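Putative major capsid protein (Cafeteriavirus-dependent mavirus, PDB 6G44) probably forms the outer shell of the virophage particle, its double jelly-roll subunits associating as trimers that serve as capsid building blocks. Local coordinates at residues N209-R223 / I282-S294. Sequence-based numbering, arbitrary orientation. Where two conformers were deposited one is given.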
loop_
_atom_site.group_PDB
_atom_site.type_symbol
_atom_site.label_atom_id
_atom_site.label_comp_id
_atom_site.label_asym_id
_atom_site.label_seq_id
_atom_site.Cartn_x
_atom_site.Cartn_y
_atom_site.Cartn_z
ATOM N N ASN C 209 12.597 17.629 19.873
ATOM C CA ASN C 209 12.701 18.984 19.295
ATOM C C ASN C 209 14.179 19.467 19.280
ATOM O O ASN C 209 14.884 19.247 20.276
ATOM C CB ASN C 209 11.854 19.971 20.087
ATOM C CG ASN C 209 10.354 19.675 20.017
ATOM O OD1 ASN C 209 9.923 18.545 20.291
ATOM N ND2 ASN C 209 9.562 20.681 19.677
ATOM N N PRO C 210 14.673 20.067 18.192
ATOM C CA PRO C 210 13.965 20.480 16.973
ATOM C C PRO C 210 14.154 19.537 15.776
ATOM O O PRO C 210 14.026 19.989 14.621
ATOM C CB PRO C 210 14.631 21.820 16.677
ATOM C CG PRO C 210 16.067 21.531 17.022
ATOM C CD PRO C 210 16.044 20.617 18.212
ATOM N N THR C 211 14.411 18.253 16.005
ATOM C CA THR C 211 14.698 17.357 14.880
ATOM C C THR C 211 13.504 17.267 13.955
ATOM O O THR C 211 12.348 17.395 14.344
ATOM C CB THR C 211 15.127 15.931 15.281
ATOM O OG1 THR C 211 14.015 15.221 15.829
ATOM C CG2 THR C 211 16.327 15.928 16.239
ATOM N N GLN C 212 13.820 17.024 12.700
ATOM C CA GLN C 212 12.828 17.013 11.611
ATOM C C GLN C 212 12.335 15.590 11.331
ATOM O O GLN C 212 12.362 15.092 10.193
ATOM C CB GLN C 212 13.423 17.705 10.411
ATOM C CG GLN C 212 13.785 19.158 10.691
ATOM C CD GLN C 212 12.569 19.991 10.965
ATOM O OE1 GLN C 212 11.810 20.291 10.023
ATOM N NE2 GLN C 212 12.343 20.377 12.234
ATOM N N TYR C 213 11.842 14.948 12.389
ATOM C CA TYR C 213 11.460 13.524 12.368
ATOM C C TYR C 213 10.190 13.265 11.569
ATOM O O TYR C 213 9.833 12.093 11.336
ATOM C CB TYR C 213 11.323 12.957 13.810
ATOM C CG TYR C 213 10.289 13.674 14.629
ATOM C CD1 TYR C 213 8.949 13.297 14.570
ATOM C CD2 TYR C 213 10.633 14.728 15.475
ATOM C CE1 TYR C 213 7.985 13.982 15.278
ATOM C CE2 TYR C 213 9.678 15.407 16.203
ATOM C CZ TYR C 213 8.346 15.032 16.091
ATOM O OH TYR C 213 7.361 15.687 16.795
ATOM N N LYS C 214 9.477 14.313 11.175
ATOM C CA LYS C 214 8.297 14.143 10.329
ATOM C C LYS C 214 8.655 14.169 8.844
ATOM O O LYS C 214 7.783 13.898 8.013
ATOM C CB LYS C 214 7.249 15.215 10.650
ATOM C CG LYS C 214 6.720 15.165 12.087
ATOM C CD LYS C 214 6.047 16.461 12.536
ATOM C CE LYS C 214 4.872 16.900 11.670
ATOM N NZ LYS C 214 3.638 16.109 11.903
ATOM N N ASN C 215 9.904 14.506 8.497
ATOM C CA ASN C 215 10.362 14.679 7.128
ATOM C C ASN C 215 11.706 13.953 6.953
ATOM O O ASN C 215 12.682 14.594 6.607
ATOM C CB ASN C 215 10.528 16.190 6.824
ATOM C CG ASN C 215 9.231 16.983 6.976
ATOM O OD1 ASN C 215 8.912 17.495 8.053
ATOM N ND2 ASN C 215 8.493 17.110 5.886
ATOM N N ILE C 216 11.770 12.652 7.204
ATOM C CA ILE C 216 13.023 11.932 7.166
ATOM C C ILE C 216 13.658 11.839 5.775
ATOM O O ILE C 216 14.879 11.885 5.659
ATOM C CB ILE C 216 12.855 10.566 7.842
ATOM C CG1 ILE C 216 12.610 10.809 9.351
ATOM C CG2 ILE C 216 14.069 9.670 7.601
ATOM C CD1 ILE C 216 11.920 9.682 10.051
ATOM N N LYS C 217 12.852 11.785 4.713
ATOM C CA LYS C 217 13.452 11.676 3.367
ATOM C C LYS C 217 14.206 12.944 2.983
ATOM O O LYS C 217 15.337 12.866 2.449
ATOM C CB LYS C 217 12.418 11.331 2.277
ATOM C CG LYS C 217 13.041 11.295 0.875
ATOM C CD LYS C 217 12.178 10.656 -0.204
ATOM C CE LYS C 217 12.774 10.912 -1.591
ATOM N NZ LYS C 217 14.147 10.335 -1.767
ATOM N N ASP C 218 13.604 14.097 3.301
ATOM C CA ASP C 218 14.087 15.372 2.795
ATOM C C ASP C 218 13.955 16.505 3.832
ATOM O O ASP C 218 13.273 17.515 3.605
ATOM C CB ASP C 218 13.301 15.695 1.519
ATOM C CG ASP C 218 13.846 16.874 0.753
ATOM O OD1 ASP C 218 15.060 17.124 0.748
ATOM O OD2 ASP C 218 13.002 17.559 0.124
ATOM N N PRO C 219 14.623 16.341 4.990
ATOM C CA PRO C 219 14.537 17.354 6.033
ATOM C C PRO C 219 15.389 18.582 5.718
ATOM O O PRO C 219 16.476 18.452 5.133
ATOM C CB PRO C 219 15.095 16.632 7.280
ATOM C CG PRO C 219 16.028 15.631 6.747
ATOM C CD PRO C 219 15.544 15.250 5.367
ATOM N N VAL C 220 14.879 19.747 6.104
ATOM C CA VAL C 220 15.657 20.995 6.002
ATOM C C VAL C 220 16.895 20.869 6.922
ATOM O O VAL C 220 16.752 20.523 8.097
ATOM C CB VAL C 220 14.808 22.199 6.385
ATOM C CG1 VAL C 220 15.628 23.470 6.292
ATOM C CG2 VAL C 220 13.608 22.293 5.438
ATOM N N PRO C 221 18.108 21.130 6.400
ATOM C CA PRO C 221 19.322 21.084 7.208
ATOM C C PRO C 221 19.402 22.179 8.270
ATOM O O PRO C 221 18.789 23.238 8.116
ATOM C CB PRO C 221 20.433 21.324 6.163
ATOM C CG PRO C 221 19.821 21.063 4.851
ATOM C CD PRO C 221 18.402 21.461 4.997
ATOM N N PHE C 222 20.152 21.884 9.325
ATOM C CA PHE C 222 20.601 22.906 10.284
ATOM C C PHE C 222 21.907 23.550 9.807
ATOM O O PHE C 222 22.652 22.939 9.074
ATOM C CB PHE C 222 20.738 22.280 11.665
ATOM C CG PHE C 222 19.414 21.876 12.240
ATOM C CD1 PHE C 222 18.531 22.857 12.680
ATOM C CD2 PHE C 222 19.044 20.539 12.317
ATOM C CE1 PHE C 222 17.301 22.516 13.184
ATOM C CE2 PHE C 222 17.795 20.201 12.829
ATOM C CZ PHE C 222 16.950 21.189 13.251
ATOM N N ARG C 223 22.142 24.777 10.251
ATOM C CA ARG C 223 23.248 25.628 9.792
ATOM C C ARG C 223 24.164 26.013 10.973
ATOM O O ARG C 223 23.685 26.561 11.967
ATOM C CB ARG C 223 22.654 26.903 9.126
ATOM C CG ARG C 223 23.674 27.976 8.683
ATOM C CD ARG C 223 23.067 29.283 8.238
ATOM N NE ARG C 223 22.067 29.832 9.175
ATOM C CZ ARG C 223 21.246 30.818 8.882
ATOM N NH1 ARG C 223 21.341 31.441 7.711
ATOM N NH2 ARG C 223 20.331 31.201 9.757
ATOM N N ILE C 282 22.422 31.606 1.556
ATOM C CA ILE C 282 21.393 31.006 2.423
ATOM C C ILE C 282 20.717 32.172 3.139
ATOM O O ILE C 282 21.393 33.084 3.611
ATOM C CB ILE C 282 22.022 30.026 3.425
ATOM C CG1 ILE C 282 22.598 28.826 2.665
ATOM C CG2 ILE C 282 21.010 29.557 4.478
ATOM C CD1 ILE C 282 23.412 27.888 3.525
ATOM N N PRO C 283 19.375 32.158 3.216
ATOM C CA PRO C 283 18.701 33.254 3.899
ATOM C C PRO C 283 19.173 33.476 5.331
ATOM O O PRO C 283 19.632 32.552 5.990
ATOM C CB PRO C 283 17.231 32.816 3.913
ATOM C CG PRO C 283 17.107 31.854 2.805
ATOM C CD PRO C 283 18.420 31.163 2.682
ATOM N N LYS C 284 19.071 34.713 5.803
ATOM C CA LYS C 284 19.529 35.072 7.144
ATOM C C LYS C 284 18.798 34.303 8.238
ATOM O O LYS C 284 19.422 33.847 9.183
ATOM C CB LYS C 284 19.371 36.574 7.385
ATOM C CG LYS C 284 20.232 37.460 6.496
ATOM C CD LYS C 284 19.966 38.929 6.808
ATOM C CE LYS C 284 20.074 39.805 5.568
ATOM N NZ LYS C 284 21.409 39.714 4.924
ATOM N N THR C 285 17.477 34.186 8.102
ATOM C CA THR C 285 16.657 33.557 9.124
ATOM C C THR C 285 15.910 32.375 8.550
ATOM O O THR C 285 15.094 32.548 7.644
ATOM C CB THR C 285 15.675 34.561 9.750
ATOM O OG1 THR C 285 16.428 35.632 10.324
ATOM C CG2 THR C 285 14.853 33.928 10.851
ATOM N N ILE C 286 16.196 31.189 9.083
ATOM C CA ILE C 286 15.586 29.932 8.596
ATOM C C ILE C 286 14.569 29.499 9.645
ATOM O O ILE C 286 14.835 29.531 10.840
ATOM C CB ILE C 286 16.640 28.825 8.359
ATOM C CG1 ILE C 286 17.731 29.314 7.387
ATOM C CG2 ILE C 286 15.967 27.565 7.813
ATOM C CD1 ILE C 286 18.967 28.452 7.366
ATOM N N ILE C 287 13.415 29.047 9.168
ATOM C CA ILE C 287 12.276 28.642 10.034
ATOM C C ILE C 287 12.085 27.109 9.959
ATOM O O ILE C 287 12.151 26.521 8.870
ATOM C CB ILE C 287 10.997 29.343 9.570
ATOM C CG1 ILE C 287 11.181 30.865 9.668
ATOM C CG2 ILE C 287 9.796 28.879 10.384
ATOM C CD1 ILE C 287 10.075 31.698 9.071
ATOM N N TYR C 288 11.911 26.469 11.120
ATOM C CA TYR C 288 11.690 25.001 11.238
ATOM C C TYR C 288 10.387 24.759 11.980
ATOM O O TYR C 288 10.113 25.366 13.003
ATOM C CB TYR C 288 12.808 24.323 12.027
ATOM C CG TYR C 288 14.167 24.513 11.408
ATOM C CD1 TYR C 288 14.847 25.705 11.600
ATOM C CD2 TYR C 288 14.762 23.527 10.626
ATOM C CE1 TYR C 288 16.082 25.912 11.008
ATOM C CE2 TYR C 288 15.998 23.726 10.020
ATOM C CZ TYR C 288 16.632 24.937 10.214
ATOM O OH TYR C 288 17.851 25.163 9.635
ATOM N N ASN C 289 9.603 23.821 11.449
ATOM C CA ASN C 289 8.377 23.375 12.099
ATOM C C ASN C 289 8.788 22.378 13.193
ATOM O O ASN C 289 9.417 21.363 12.911
ATOM C CB ASN C 289 7.479 22.689 11.045
ATOM C CG ASN C 289 6.034 22.578 11.483
ATOM O OD1 ASN C 289 5.704 22.813 12.610
ATOM N ND2 ASN C 289 5.158 22.306 10.529
ATOM N N THR C 290 8.497 22.712 14.448
ATOM C CA THR C 290 8.944 21.936 15.602
ATOM C C THR C 290 7.803 21.837 16.615
ATOM O O THR C 290 7.843 22.474 17.666
ATOM C CB THR C 290 10.222 22.555 16.244
ATOM O OG1 THR C 290 9.956 23.914 16.585
ATOM C CG2 THR C 290 11.372 22.478 15.284
ATOM N N PRO C 291 6.785 21.007 16.310
ATOM C CA PRO C 291 5.601 20.910 17.181
ATOM C C PRO C 291 5.922 20.644 18.636
ATOM O O PRO C 291 6.861 19.917 18.932
ATOM C CB PRO C 291 4.824 19.730 16.597
ATOM C CG PRO C 291 5.362 19.489 15.240
ATOM C CD PRO C 291 6.732 20.074 15.165
ATOM N N LEU C 292 5.137 21.244 19.531
ATOM C CA LEU C 292 5.328 21.075 20.973
ATOM C C LEU C 292 4.209 20.195 21.553
ATOM O O LEU C 292 3.041 20.555 21.515
ATOM C CB LEU C 292 5.318 22.453 21.641
ATOM C CG LEU C 292 5.577 22.474 23.136
ATOM C CD1 LEU C 292 6.978 21.973 23.452
ATOM C CD2 LEU C 292 5.380 23.907 23.617
ATOM N N ILE C 293 4.578 19.032 22.050
ATOM C CA ILE C 293 3.624 18.073 22.620
ATOM C C ILE C 293 3.791 18.135 24.122
ATOM O O ILE C 293 4.928 18.010 24.629
ATOM C CB ILE C 293 3.891 16.644 22.121
ATOM C CG1 ILE C 293 3.542 16.498 20.632
ATOM C CG2 ILE C 293 3.051 15.644 22.905
ATOM C CD1 ILE C 293 4.405 17.223 19.619
ATOM N N SER C 294 2.682 18.281 24.837
ATOM C CA SER C 294 2.677 18.495 26.296
ATOM C C SER C 294 1.577 17.675 26.936
ATOM O O SER C 294 0.493 17.623 26.384
ATOM C CB SER C 294 2.385 19.968 26.618
ATOM O OG SER C 294 3.322 20.852 26.033
HETATM O O HOH W 1 7.573 18.453 22.096
HETATM O O HOH W 2 8.433 17.922 17.961
HETATM O O HOH W 3 11.001 23.315 19.575
HETATM O O HOH W 4 10.491 22.450 9.089
HETATM O O HOH W 5 19.851 26.172 11.272
HETATM O O HOH W 6 23.057 32.707 5.958
#
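F222 and Y288 form an offset stack at the apolar centre: their planes are 20° apart and their ring centroids 4.6 Å apart. The overlap is partial, with F222 CE1 over one face of the Y288 ring toward its rim, 3.6 Å from Y288 CE2. V220 packs against the same ring obliquely through CG1, the methyl that chi1 of 179° sets anti to the backbone N. On the T290 side, P210, which follows a cis peptide bond, brings CB to 3.6 Å from T290 CG2.

Polar bonds begin at the rim of the tyrosine. Y288 OH donates to P221 O at 2.6 Å and accepts from a water that also takes the backbone N-H of R223, which fixes the hydroxyl's direction. The Q212 side chain, bent at chi2 (-66°), crosses Y288 at about a right angle; its NE2 donates both to P210 O of its own loop and, at 3.2 Å, to N289 O. N209 ND2 reaches P291 O at 2.9 Å from above the carbonyl plane, and one water joins N209 OD1, Y213 OH and P291 O.

At the other end, R223 lays one guanidinium face over I286 CD1, while NH1 donates to P283 O at 2.7 Å and NH2 to K284 O at 2.9 Å. NH2 also bonds S482 OG, on the strand paired with 286-305.

The contact thus joins the loop entering strand 222-235, part of one sheet of the double jelly-roll, to strand 286-305 of another. Every direct hydrogen bond across it runs from a side-chain donor to a backbone carbonyl, and waters bridge further polar atoms; with no salt bridge, the polar fit depends on where the main chain places its carbonyls, mostly in 282-294 but also at P221, with the aromatic stack between its two polar ends.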